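Local coordinates for protein TetR family transcriptional regulator (Clostridium perfringens, PDB 6AZH) that probably binds operator DNA as a dimeric TetR-type regulator and controls transcription of its target genes, possibly genes of fatty acid metabolism, at residues A[52-57]-A[112-117]; A[66-71]-A[87-92]; A[70-75]-A[80-85]. One frame throughout, in Å; residues are numbered along the deposited sequence.

Interaction 1: residues A[52-57]-A[112-117]; sequences EIFNFV and ETRQDE
F54 and R114 make the close-packed half of this contact. The aliphatic middle of the arginine runs across the phenylalanine ring at about a right angle, with R114 CD 3.7 Å from F54 CD1 and R114 CG 3.8 Å from F54 CE1, an oblique approach in which the guanidinium plane stands 84° from the ring plane. R114 leaves its helix with CG anti to the backbone N (chi1 174°), which brings the methylenes to the ring; the bend at chi3 then turns the guanidinium away from that line. The charged end is well held: NE hydrogen-bonds to Q107 OE1, NH1 forms a salt bridge with E51, and Y24 adds a cation-pi contact. F19 and Y24 of helix 6-26 also meet the F54 ring edge-to-face, so the hydrophobic side of the contact is continuous with the core of the N-terminal bundle.

In the TetR fold, helix 50-74 links the helix-turn-helix DNA-binding domain to the ligand-binding body, and here its first turns run almost parallel to the start of helix 113-138, their segment axes 5° apart and 11.3 Å at closest approach. The contact thus joins the start of the linking helix to the body of the regulatory domain.

The other half is looser and wet. N55 comes no nearer to R114 than 3.8 Å, from OD1 to CG, and two waters do the bridging. One donates to both N55 OD1 and the backbone O of R114; the other accepts from N55 ND2 and donates to E117 OE1, the water oxygen lying 2.6 Å from E117 OE1. N55 ND2 and E117 OE1 are themselves 4.1 Å apart, and this second water spans the gap.

Interaction 2: residues A[66-71]-A[87-92]; sequences HEKLTD and FKMQFE
Nonpolar packing carries the whole contact, and selenomethionine M89 is at its centre. Its side chain starts with CG anti to the backbone N (chi1 179°) and then bends at both chi2 and chi3, so that it reaches across to helix 50-74 and curls against the backbone there. The first part of the chain meets K68: M89 CG lies 3.7 Å from K68 CB and 3.8 Å from K68 CD, while the selenium rests 3.8 Å from the same CB. Only the aliphatic part of the lysine takes part, for its outer end turns away from helix 79-96. The terminal methyl goes further and settles against L69, where M89 CE is 3.7 Å from the backbone N and 4.0 Å from CB.

No hydrogen bond crosses between the segments. Within helix 50-74 the hydroxyl of T70 donates to H66 O, with T70 OG1 3.0 Å from that oxygen, and it reaches the carbonyl from the face opposite to the one approached by T70 N.

Y125 of helix 113-138 packs on both L69 and M89, and its OH is hydrogen-bonded to Q90 OE1, so that helices 50-74, 79-96 and 113-138 meet here. Beyond it, F91 turns to helices 147-165 and 174-187, placing helix 79-96 between helix 50-74 and these two.

Interaction 3: residues A[70-75]-A[80-85]; sequences TDIENL and IEKLKK
I72 is the first residue of 70-75 to meet the opposing helix, and it does so with both branches. Its CG2 methyl sits 3.9 Å from K82 CB, and CD1 reaches one turn further along to lie 3.6 Å from the backbone O of K85. The side chains of I72 and K82 lie alongside, running opposite ways. The K82 methylenes pass the I72 carbonyl, with K82 CE 3.3 Å from I72 O.

E73 starts away from the partner, and its carboxylate forms a salt bridge with R131 of helix 113-138; its backbone carbonyl serves the contact instead. K82 NZ donates to E73 O at 3.0 Å, from above the carbonyl plane (40° out of it) rather than along a lone pair. The fully extended lysine, straight beyond CG (chi4 180°), is what brings the ammonium group to the last turn of the helix. A positive charge beside the carbonyls at a helix C-terminus is probably favourable there, and K82 has a further ion pair, long and weak, with E135.

L75 directs its side chain toward the partner. Its carbonyl O lies 3.1 Å from K82 CE, while its CD1 methyl rests 3.8 Å from K85 CD. Beyond that point K85 continues to D77 in the connecting turn, where NZ makes a salt bridge.

I132 of helix 113-138 packs on both I72 and K82. With segment axes at 158° and 9.8 Å apart, the two segments form an antiparallel helical hairpin, joined by a short connection, of the kind that builds the all-helical C-terminal domain of TetR-family regulators.

Overall arrangement
All three contacts use helix 50-74, which passes from the DNA-binding region into the regulatory body. Interactions 2 and 3 hold it to the same partner, helix 79-96, and are continuous: their centres lie 8 Å apart, and M89 CB packs on I72 CD1. Interaction 1 pairs it with helix 113-138 instead, on the opposite side of the chain's centre, about 23 Å from interaction 2 between centres. All are partly buried, yet their chemistry differs. Interaction 2, nearest the centre, is purely apolar across the helices; interaction 3, at the hairpin end, adds a lysine-to-carbonyl bond; interaction 1 combines an aromatic-arginine half with a water-bridged one.

Interaction 1: residues A[52-57]-A[112-117]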
loop_
_atom_site.group_PDB
_atom_site.type_symbol
_atom_site.label_atom_id
_atom_site.label_comp_id
_atom_site.label_asym_id
_atom_site.label_seq_id
_atom_site.Cartn_x
_atom_site.Cartn_y
_atom_site.Cartn_z
ATOM N N GLU A 52 20.358 8.609 8.170
ATOM C CA GLU A 52 20.183 8.712 9.615
ATOM C C GLU A 52 18.926 9.499 9.952
ATOM O O GLU A 52 18.193 9.135 10.882
ATOM C CB GLU A 52 21.425 9.343 10.261
ATOM C CG GLU A 52 22.598 8.381 10.382
ATOM C CD GLU A 52 23.662 8.821 11.394
ATOM O OE1 GLU A 52 23.488 9.861 12.063
ATOM O OE2 GLU A 52 24.689 8.116 11.511
ATOM N N ILE A 53 18.636 10.563 9.195
ATOM C CA ILE A 53 17.422 11.331 9.456
ATOM C C ILE A 53 16.199 10.456 9.220
ATOM O O ILE A 53 15.284 10.397 10.050
ATOM C CB ILE A 53 17.356 12.599 8.593
ATOM C CG1 ILE A 53 18.505 13.567 8.942
ATOM C CG2 ILE A 53 16.005 13.295 8.814
ATOM C CD1 ILE A 53 18.651 14.713 7.948
ATOM N N PHE A 54 16.183 9.757 8.082
ATOM C CA PHE A 54 15.066 8.873 7.755
ATOM C C PHE A 54 14.785 7.874 8.871
ATOM O O PHE A 54 13.634 7.716 9.297
ATOM C CB PHE A 54 15.363 8.132 6.451
ATOM C CG PHE A 54 14.233 7.246 6.003
ATOM C CD1 PHE A 54 14.171 5.917 6.399
ATOM C CD2 PHE A 54 13.220 7.758 5.203
ATOM C CE1 PHE A 54 13.118 5.117 5.997
ATOM C CE2 PHE A 54 12.158 6.947 4.801
ATOM C CZ PHE A 54 12.119 5.635 5.198
ATOM N N ASN A 55 15.823 7.165 9.342
ATOM C CA ASN A 55 15.609 6.107 10.327
ATOM C C ASN A 55 15.114 6.675 11.651
ATOM O O ASN A 55 14.244 6.082 12.307
ATOM C CB ASN A 55 16.901 5.316 10.524
ATOM C CG ASN A 55 17.227 4.441 9.337
ATOM O OD1 ASN A 55 16.350 4.116 8.527
ATOM N ND2 ASN A 55 18.492 4.048 9.223
ATOM N N PHE A 56 15.669 7.819 12.056
ATOM C CA PHE A 56 15.197 8.513 13.250
ATOM C C PHE A 56 13.718 8.871 13.129
ATOM O O PHE A 56 12.930 8.627 14.056
ATOM C CB PHE A 56 16.067 9.761 13.461
ATOM C CG PHE A 56 15.432 10.808 14.311
ATOM C CD1 PHE A 56 15.520 10.743 15.688
ATOM C CD2 PHE A 56 14.780 11.882 13.730
ATOM C CE1 PHE A 56 14.933 11.710 16.475
ATOM C CE2 PHE A 56 14.195 12.854 14.516
ATOM C CZ PHE A 56 14.275 12.763 15.882
ATOM N N VAL A 57 13.311 9.409 11.968
ATOM C CA VAL A 57 11.909 9.774 11.755
ATOM C C VAL A 57 11.013 8.534 11.838
ATOM O O VAL A 57 9.963 8.548 12.498
ATOM C CB VAL A 57 11.728 10.506 10.409
ATOM C CG1 VAL A 57 10.250 10.740 10.122
ATOM C CG2 VAL A 57 12.500 11.857 10.388
ATOM N N GLU A 112 16.905 -2.050 -0.256
ATOM C CA GLU A 112 17.941 -1.434 0.563
ATOM C C GLU A 112 17.812 -1.923 1.997
ATOM O O GLU A 112 16.717 -2.236 2.470
ATOM C CB GLU A 112 17.839 0.094 0.530
ATOM C CG GLU A 112 18.002 0.716 -0.845
ATOM C CD GLU A 112 19.386 0.515 -1.399
ATOM O OE1 GLU A 112 19.498 0.036 -2.547
ATOM O OE2 GLU A 112 20.363 0.826 -0.680
ATOM N N THR A 113 18.952 -2.002 2.688
ATOM C CA THR A 113 18.941 -2.373 4.105
ATOM C C THR A 113 17.991 -1.479 4.898
ATOM O O THR A 113 17.278 -1.945 5.796
ATOM C CB THR A 113 20.366 -2.285 4.672
ATOM O OG1 THR A 113 21.220 -3.181 3.952
ATOM C CG2 THR A 113 20.389 -2.662 6.148
ATOM N N ARG A 114 17.955 -0.192 4.555
ATOM C CA ARG A 114 17.024 0.750 5.164
ATOM C C ARG A 114 15.586 0.250 5.068
ATOM O O ARG A 114 14.787 0.444 5.990
ATOM C CB ARG A 114 17.180 2.105 4.473
ATOM C CG ARG A 114 16.205 3.191 4.845
ATOM C CD ARG A 114 16.423 4.402 3.903
ATOM N NE ARG A 114 15.991 4.139 2.531
ATOM C CZ ARG A 114 16.812 3.926 1.497
ATOM N NH1 ARG A 114 18.134 3.930 1.660
ATOM N NH2 ARG A 114 16.312 3.705 0.293
ATOM N N GLN A 115 15.243 -0.400 3.961
ATOM C CA GLN A 115 13.862 -0.810 3.757
ATOM C C GLN A 115 13.561 -2.153 4.405
ATOM O O GLN A 115 12.439 -2.360 4.877
ATOM C CB GLN A 115 13.552 -0.836 2.264
ATOM C CG GLN A 115 13.962 0.461 1.554
ATOM C CD GLN A 115 13.818 0.381 0.050
ATOM O OE1 GLN A 115 14.723 -0.075 -0.652
ATOM N NE2 GLN A 115 12.669 0.811 -0.454
ATOM N N ASP A 116 14.535 -3.067 4.449
ATOM C CA ASP A 116 14.392 -4.251 5.295
ATOM C C ASP A 116 14.112 -3.844 6.735
ATOM O O ASP A 116 13.221 -4.397 7.392
ATOM C CB ASP A 116 15.658 -5.105 5.241
ATOM C CG ASP A 116 15.807 -5.869 3.942
ATOM O OD1 ASP A 116 14.787 -6.321 3.385
ATOM O OD2 ASP A 116 16.963 -6.031 3.487
ATOM N N GLU A 117 14.883 -2.873 7.242
ATOM C CA GLU A 117 14.731 -2.421 8.618
ATOM C C GLU A 117 13.371 -1.775 8.843
ATOM O O GLU A 117 12.727 -2.017 9.873
ATOM C CB GLU A 117 15.861 -1.451 8.972
ATOM C CG GLU A 117 17.198 -2.156 9.173
ATOM C CD GLU A 117 18.409 -1.240 8.986
ATOM O OE1 GLU A 117 18.235 -0.008 8.814
ATOM O OE2 GLU A 117 19.544 -1.762 9.021
HETATM O O HOH W 1 14.288 2.366 8.070
HETATM O O HOH W 2 19.534 1.815 7.533
#

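Interaction 2: residues A[66-71]-A[87-92]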
loop_
_atom_site.group_PDB
_atom_site.type_symbol
_atom_site.label_atom_id
_atom_site.label_comp_id
_atom_site.label_asym_id
_atom_site.label_seq_id
_atom_site.Cartn_x
_atom_site.Cartn_y
_atom_site.Cartn_z
ATOM N N HIS A 66 2.838 2.008 18.198
ATOM C CA HIS A 66 3.038 0.961 19.199
ATOM C C HIS A 66 2.329 1.297 20.502
ATOM O O HIS A 66 1.723 0.422 21.131
ATOM C CB HIS A 66 4.528 0.761 19.477
ATOM C CG HIS A 66 5.263 0.086 18.372
ATOM N ND1 HIS A 66 4.987 -1.202 17.980
ATOM C CD2 HIS A 66 6.278 0.515 17.585
ATOM C CE1 HIS A 66 5.788 -1.535 16.985
ATOM N NE2 HIS A 66 6.589 -0.514 16.733
ATOM N N GLU A 67 2.399 2.559 20.925
ATOM C CA GLU A 67 1.782 2.957 22.187
ATOM C C GLU A 67 0.275 2.734 22.156
ATOM O O GLU A 67 -0.300 2.136 23.077
ATOM C CB GLU A 67 2.099 4.421 22.479
ATOM C CG GLU A 67 1.397 4.986 23.712
ATOM C CD GLU A 67 1.656 6.469 23.890
ATOM O OE1 GLU A 67 0.770 7.163 24.437
ATOM O OE2 GLU A 67 2.741 6.940 23.463
ATOM N N LYS A 68 -0.382 3.220 21.102
ATOM C CA LYS A 68 -1.834 3.106 21.016
ATOM C C LYS A 68 -2.282 1.668 20.804
ATOM O O LYS A 68 -3.328 1.271 21.332
ATOM C CB LYS A 68 -2.369 4.004 19.904
ATOM C CG LYS A 68 -2.245 5.480 20.222
ATOM C CD LYS A 68 -3.341 6.288 19.555
ATOM C CE LYS A 68 -3.160 7.785 19.798
ATOM N NZ LYS A 68 -3.651 8.198 21.141
ATOM N N LEU A 69 -1.509 0.870 20.059
ATOM C CA LEU A 69 -1.859 -0.539 19.916
ATOM C C LEU A 69 -1.681 -1.278 21.236
ATOM O O LEU A 69 -2.543 -2.074 21.629
ATOM C CB LEU A 69 -1.022 -1.191 18.818
ATOM C CG LEU A 69 -1.290 -2.670 18.544
ATOM C CD1 LEU A 69 -2.748 -2.894 18.151
ATOM C CD2 LEU A 69 -0.350 -3.187 17.459
ATOM N N THR A 70 -0.574 -1.016 21.939
ATOM C CA THR A 70 -0.355 -1.639 23.241
ATOM C C THR A 70 -1.466 -1.279 24.220
ATOM O O THR A 70 -1.898 -2.126 25.009
ATOM C CB THR A 70 1.016 -1.230 23.798
ATOM O OG1 THR A 70 2.044 -1.838 23.006
ATOM C CG2 THR A 70 1.173 -1.706 25.241
ATOM N N ASP A 71 -1.960 -0.037 24.174
ATOM C CA ASP A 71 -3.075 0.341 25.045
ATOM C C ASP A 71 -4.316 -0.495 24.749
ATOM O O ASP A 71 -5.031 -0.906 25.670
ATOM C CB ASP A 71 -3.413 1.821 24.874
ATOM C CG ASP A 71 -2.385 2.740 25.512
ATOM O OD1 ASP A 71 -1.575 2.263 26.334
ATOM O OD2 ASP A 71 -2.404 3.945 25.185
ATOM N N PHE A 87 -9.555 -0.654 14.519
ATOM C CA PHE A 87 -9.858 -0.009 13.246
ATOM C C PHE A 87 -10.041 1.486 13.434
ATOM O O PHE A 87 -9.523 2.289 12.648
ATOM C CB PHE A 87 -11.114 -0.622 12.617
ATOM C CG PHE A 87 -11.033 -2.094 12.416
ATOM C CD1 PHE A 87 -9.822 -2.712 12.160
ATOM C CD2 PHE A 87 -12.178 -2.876 12.509
ATOM C CE1 PHE A 87 -9.751 -4.084 11.992
ATOM C CE2 PHE A 87 -12.114 -4.251 12.332
ATOM C CZ PHE A 87 -10.902 -4.852 12.069
ATOM N N LYS A 88 -10.741 1.879 14.500
ATOM C CA LYS A 88 -10.963 3.290 14.771
ATOM C C LYS A 88 -9.647 4.002 15.056
ATOM O O LYS A 88 -9.364 5.055 14.476
ATOM C CB LYS A 88 -11.924 3.445 15.947
ATOM C CG LYS A 88 -12.085 4.865 16.428
ATOM C CD LYS A 88 -12.975 4.889 17.671
ATOM C CE LYS A 88 -13.659 6.230 17.835
ATOM N NZ LYS A 88 -12.683 7.345 17.935
HETATM N N MSE A 89 -8.824 3.429 15.935
HETATM C CA MSE A 89 -7.528 4.010 16.289
HETATM C C MSE A 89 -6.634 4.188 15.045
HETATM O O MSE A 89 -6.026 5.251 14.870
HETATM C CB MSE A 89 -6.825 3.133 17.337
HETATM C CG MSE A 89 -5.431 3.609 17.788
HETATM SE SE MSE A 89 -3.984 3.086 16.539
HETATM C CE MSE A 89 -3.713 1.241 17.132
ATOM N N GLN A 90 -6.566 3.162 14.187
ATOM C CA GLN A 90 -5.621 3.198 13.063
ATOM C C GLN A 90 -6.015 4.245 12.037
ATOM O O GLN A 90 -5.156 4.962 11.511
ATOM C CB GLN A 90 -5.529 1.831 12.378
ATOM C CG GLN A 90 -4.824 0.766 13.171
ATOM C CD GLN A 90 -4.484 -0.468 12.340
ATOM O OE1 GLN A 90 -3.488 -1.134 12.600
ATOM N NE2 GLN A 90 -5.307 -0.767 11.339
ATOM N N PHE A 91 -7.310 4.335 11.722
ATOM C CA PHE A 91 -7.740 5.296 10.718
ATOM C C PHE A 91 -7.648 6.720 11.244
ATOM O O PHE A 91 -7.284 7.635 10.493
ATOM C CB PHE A 91 -9.157 4.977 10.254
ATOM C CG PHE A 91 -9.232 3.797 9.319
ATOM C CD1 PHE A 91 -8.536 3.807 8.123
ATOM C CD2 PHE A 91 -10.002 2.687 9.639
ATOM C CE1 PHE A 91 -8.595 2.734 7.258
ATOM C CE2 PHE A 91 -10.075 1.605 8.782
ATOM C CZ PHE A 91 -9.371 1.628 7.586
ATOM N N GLU A 92 -7.929 6.922 12.541
ATOM C CA GLU A 92 -7.727 8.245 13.122
ATOM C C GLU A 92 -6.251 8.619 13.098
ATOM O O GLU A 92 -5.894 9.736 12.699
ATOM C CB GLU A 92 -8.296 8.306 14.549
ATOM C CG GLU A 92 -9.818 8.387 14.573
ATOM C CD GLU A 92 -10.411 8.309 15.966
ATOM O OE1 GLU A 92 -9.644 8.178 16.940
ATOM O OE2 GLU A 92 -11.657 8.365 16.082
#

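Interaction 3: residues A[70-75]-A[80-85]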
loop_
_atom_site.group_PDB
_atom_site.type_symbol
_atom_site.label_atom_id
_atom_site.label_comp_id
_atom_site.label_asym_id
_atom_site.label_seq_id
_atom_site.Cartn_x
_atom_site.Cartn_y
_atom_site.Cartn_z
ATOM N N THR A 70 -0.574 -1.016 21.939
ATOM C CA THR A 70 -0.355 -1.639 23.241
ATOM C C THR A 70 -1.466 -1.279 24.220
ATOM O O THR A 70 -1.898 -2.126 25.009
ATOM C CB THR A 70 1.016 -1.230 23.798
ATOM O OG1 THR A 70 2.044 -1.838 23.006
ATOM C CG2 THR A 70 1.173 -1.706 25.241
ATOM N N ASP A 71 -1.960 -0.037 24.174
ATOM C CA ASP A 71 -3.075 0.341 25.045
ATOM C C ASP A 71 -4.316 -0.495 24.749
ATOM O O ASP A 71 -5.031 -0.906 25.670
ATOM C CB ASP A 71 -3.413 1.821 24.874
ATOM C CG ASP A 71 -2.385 2.740 25.512
ATOM O OD1 ASP A 71 -1.575 2.263 26.334
ATOM O OD2 ASP A 71 -2.404 3.945 25.185
ATOM N N ILE A 72 -4.607 -0.721 23.464
ATOM C CA ILE A 72 -5.750 -1.560 23.096
ATOM C C ILE A 72 -5.543 -2.989 23.579
ATOM O O ILE A 72 -6.455 -3.609 24.156
ATOM C CB ILE A 72 -5.982 -1.500 21.574
ATOM C CG1 ILE A 72 -6.601 -0.147 21.211
ATOM C CG2 ILE A 72 -6.875 -2.673 21.123
ATOM C CD1 ILE A 72 -6.758 0.065 19.735
ATOM N N GLU A 73 -4.342 -3.531 23.362
ATOM C CA GLU A 73 -4.014 -4.868 23.848
ATOM C C GLU A 73 -4.207 -4.988 25.355
ATOM O O GLU A 73 -4.590 -6.058 25.847
ATOM C CB GLU A 73 -2.571 -5.222 23.500
ATOM C CG GLU A 73 -2.316 -5.509 22.031
ATOM C CD GLU A 73 -0.965 -6.153 21.816
ATOM O OE1 GLU A 73 -0.830 -7.347 22.143
ATOM O OE2 GLU A 73 -0.035 -5.465 21.324
ATOM N N ASN A 74 -3.942 -3.910 26.098
ATOM C CA ASN A 74 -3.990 -3.942 27.557
ATOM C C ASN A 74 -5.408 -3.866 28.113
ATOM O O ASN A 74 -5.606 -4.158 29.298
ATOM C CB ASN A 74 -3.166 -2.790 28.142
ATOM C CG ASN A 74 -1.663 -3.040 28.081
ATOM O OD1 ASN A 74 -1.206 -4.172 27.935
ATOM N ND2 ASN A 74 -0.888 -1.970 28.198
ATOM N N LEU A 75 -6.387 -3.462 27.304
ATOM C CA LEU A 75 -7.766 -3.380 27.765
ATOM C C LEU A 75 -8.280 -4.748 28.195
ATOM O O LEU A 75 -7.798 -5.787 27.744
ATOM C CB LEU A 75 -8.673 -2.840 26.660
ATOM C CG LEU A 75 -8.331 -1.506 26.013
ATOM C CD1 LEU A 75 -9.127 -1.350 24.735
ATOM C CD2 LEU A 75 -8.620 -0.377 26.992
ATOM N N ILE A 80 -13.003 -9.169 20.189
ATOM C CA ILE A 80 -13.774 -8.623 19.076
ATOM C C ILE A 80 -13.998 -7.133 19.272
ATOM O O ILE A 80 -14.049 -6.366 18.299
ATOM C CB ILE A 80 -15.113 -9.394 18.914
ATOM C CG1 ILE A 80 -15.883 -8.873 17.700
ATOM C CG2 ILE A 80 -15.973 -9.257 20.160
ATOM C CD1 ILE A 80 -15.128 -8.998 16.386
ATOM N N GLU A 81 -14.130 -6.690 20.527
ATOM C CA GLU A 81 -14.259 -5.266 20.786
ATOM C C GLU A 81 -12.912 -4.560 20.638
ATOM O O GLU A 81 -12.867 -3.397 20.216
ATOM C CB GLU A 81 -14.848 -5.042 22.180
ATOM C CG GLU A 81 -16.289 -5.561 22.307
ATOM C CD GLU A 81 -17.198 -4.931 21.268
ATOM O OE1 GLU A 81 -17.193 -3.684 21.169
ATOM O OE2 GLU A 81 -17.899 -5.676 20.540
ATOM N N LYS A 82 -11.816 -5.253 20.952
ATOM C CA LYS A 82 -10.495 -4.686 20.695
ATOM C C LYS A 82 -10.275 -4.467 19.205
ATOM O O LYS A 82 -9.657 -3.469 18.809
ATOM C CB LYS A 82 -9.395 -5.584 21.259
ATOM C CG LYS A 82 -9.268 -5.570 22.792
ATOM C CD LYS A 82 -8.376 -6.707 23.263
ATOM C CE LYS A 82 -7.918 -6.498 24.703
ATOM N NZ LYS A 82 -7.047 -7.620 25.155
ATOM N N LEU A 83 -10.773 -5.385 18.354
ATOM C CA LEU A 83 -10.603 -5.195 16.909
ATOM C C LEU A 83 -11.384 -3.985 16.422
ATOM O O LEU A 83 -10.892 -3.219 15.586
ATOM C CB LEU A 83 -11.024 -6.445 16.121
ATOM C CG LEU A 83 -10.104 -7.658 16.300
ATOM C CD1 LEU A 83 -10.751 -8.917 15.691
ATOM C CD2 LEU A 83 -8.708 -7.406 15.695
ATOM N N LYS A 84 -12.603 -3.794 16.927
ATOM C CA LYS A 84 -13.351 -2.596 16.560
ATOM C C LYS A 84 -12.600 -1.332 16.971
ATOM O O LYS A 84 -12.534 -0.366 16.199
ATOM C CB LYS A 84 -14.745 -2.643 17.181
ATOM C CG LYS A 84 -15.632 -3.717 16.539
ATOM C CD LYS A 84 -16.827 -4.006 17.454
ATOM C CE LYS A 84 -17.734 -5.102 16.932
ATOM N NZ LYS A 84 -18.928 -5.144 17.832
ATOM N N LYS A 85 -11.984 -1.341 18.157
ATOM C CA LYS A 85 -11.217 -0.179 18.603
ATOM C C LYS A 85 -9.923 -0.028 17.808
ATOM O O LYS A 85 -9.446 1.097 17.620
ATOM C CB LYS A 85 -10.929 -0.273 20.106
ATOM C CG LYS A 85 -12.179 0.014 20.975
ATOM C CD LYS A 85 -11.993 -0.272 22.470
ATOM C CE LYS A 85 -13.165 0.318 23.268
ATOM N NZ LYS A 85 -13.077 0.013 24.725
#